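Local structure of pheromone from Euplotes raikovi Er-13 (Euplotes raikovi, 6E6N) at residues G29-M32 against Y33-N36. The protein is a mating pheromone, a small disulfide-rich signalling protein that probably acts as a secreted, mating-type-specific signal between ciliate cells. Sequence-based numbering, arbitrary orientation. Where two conformers were deposited one is given.
Sequences GCLM and YIWN
The last of the three helices, 24-37, runs through about two turns here, and L31 and W35, one turn apart on it, carry the main side-chain contact. The W35 indole lies back over the preceding turn: CB of L31 sits 4.1 Å from the centroid of the six-membered ring and 7° off its normal, a CH-pi contact made squarely over the face. The two side chains run alongside each other in a common direction, and CD2 of L31 adds an apolar contact to CZ2 of W35 at 4.1 Å. At chi1 -70° CG of W35 is anti to its carbonyl carbon, which turns the ring back over the L31 carbonyl; L31 O comes 3.1 Å from W35 CG, above the same ring system and offset toward its rim. That oxygen also accepts the helical bond from W35 N at 2.9 Å. Such i to i+4 bonding defines the alpha-helix, and it recurs from Y33 N to G29 O and from I34 N to C30 O, whereas N36 N to M32 O is longer at 3.1 Å and more bent, with an N-H...O angle of 140°. In the three-helix pheromone fold, C30 is disulfide-bonded to C16 of helix 13-20, which L31 and I34 also touch. OE2 of E13 in that helix accepts a hydrogen bond from W35 NE1, linking the indole nitrogen to helix 13-20.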
loop_
_atom_site.group_PDB
_atom_site.type_symbol
_atom_site.label_atom_id
_atom_site.label_comp_id
_atom_site.label_asym_id
_atom_site.label_seq_id
_atom_site.Cartn_x
_atom_site.Cartn_y
_atom_site.Cartn_z
ATOM N N GLY A 29 2.202 -4.961 3.283
ATOM C CA GLY A 29 2.104 -5.529 1.900
ATOM C C GLY A 29 2.150 -4.476 0.821
ATOM O O GLY A 29 2.786 -4.654 -0.224
ATOM N N CYS A 30 1.462 -3.376 1.088
ATOM C CA CYS A 30 1.449 -2.307 0.145
ATOM C C CYS A 30 2.832 -1.701 -0.051
ATOM O O CYS A 30 3.271 -1.493 -1.184
ATOM C CB CYS A 30 0.444 -1.268 0.582
ATOM S SG CYS A 30 0.181 0.175 -0.532
ATOM N N LEU A 31 3.543 -1.462 1.062
ATOM C CA LEU A 31 4.899 -0.924 0.988
ATOM C C LEU A 31 5.876 -1.853 0.259
ATOM O O LEU A 31 6.612 -1.418 -0.636
ATOM C CB LEU A 31 5.374 -0.612 2.390
ATOM C CG LEU A 31 4.672 0.574 3.116
ATOM C CD1 LEU A 31 5.104 0.567 4.576
ATOM C CD2 LEU A 31 4.996 1.897 2.413
ATOM N N MET A 32 5.821 -3.141 0.605
ATOM C CA MET A 32 6.644 -4.171 -0.060
ATOM C C MET A 32 6.361 -4.130 -1.569
ATOM O O MET A 32 7.244 -4.133 -2.383
ATOM C CB MET A 32 6.327 -5.570 0.486
ATOM C CG MET A 32 6.520 -5.807 1.977
ATOM S SD MET A 32 8.200 -6.220 2.377
ATOM C CE MET A 32 8.843 -6.701 0.797
ATOM N N TYR A 33 5.078 -4.077 -1.928
ATOM C CA TYR A 33 4.684 -4.036 -3.334
ATOM C C TYR A 33 5.244 -2.849 -4.047
ATOM O O TYR A 33 5.838 -3.001 -5.135
ATOM C CB TYR A 33 3.176 -4.103 -3.490
ATOM C CG TYR A 33 2.771 -4.170 -4.972
ATOM C CD1 TYR A 33 2.820 -5.364 -5.648
ATOM C CD2 TYR A 33 2.481 -3.032 -5.685
ATOM C CE1 TYR A 33 2.561 -5.443 -7.016
ATOM C CE2 TYR A 33 2.189 -3.103 -7.065
ATOM C CZ TYR A 33 2.228 -4.336 -7.711
ATOM O OH TYR A 33 1.982 -4.419 -9.057
ATOM N N ILE A 34 5.043 -1.649 -3.511
ATOM C CA ILE A 34 5.499 -0.450 -4.237
ATOM C C ILE A 34 7.014 -0.328 -4.293
ATOM O O ILE A 34 7.573 0.160 -5.261
ATOM C CB ILE A 34 4.860 0.873 -3.757
ATOM C CG1 ILE A 34 5.335 1.260 -2.341
ATOM C CG2 ILE A 34 3.365 0.804 -3.888
ATOM C CD1 ILE A 34 4.883 2.658 -1.908
ATOM N N TRP A 35 7.694 -0.835 -3.282
ATOM C CA TRP A 35 9.136 -0.786 -3.282
ATOM C C TRP A 35 9.716 -1.754 -4.274
ATOM O O TRP A 35 10.762 -1.469 -4.830
ATOM C CB TRP A 35 9.642 -1.076 -1.898
ATOM C CG TRP A 35 9.350 0.046 -0.922
ATOM C CD1 TRP A 35 9.031 1.320 -1.207
ATOM C CD2 TRP A 35 9.371 -0.069 0.490
ATOM N NE1 TRP A 35 8.851 2.038 -0.026
ATOM C CE2 TRP A 35 9.086 1.204 1.022
ATOM C CE3 TRP A 35 9.666 -1.124 1.366
ATOM C CZ2 TRP A 35 9.029 1.450 2.377
ATOM C CZ3 TRP A 35 9.626 -0.868 2.750
ATOM C CH2 TRP A 35 9.298 0.417 3.220
ATOM N N ASN A 36 9.035 -2.898 -4.527
ATOM C CA ASN A 36 9.555 -3.935 -5.416
ATOM C C ASN A 36 9.101 -3.758 -6.844
ATOM O O ASN A 36 9.799 -4.083 -7.791
ATOM C CB ASN A 36 9.174 -5.337 -4.930
ATOM C CG ASN A 36 9.996 -6.433 -5.610
ATOM O OD1 ASN A 36 11.192 -6.248 -5.911
ATOM N ND2 ASN A 36 9.356 -7.567 -5.907
#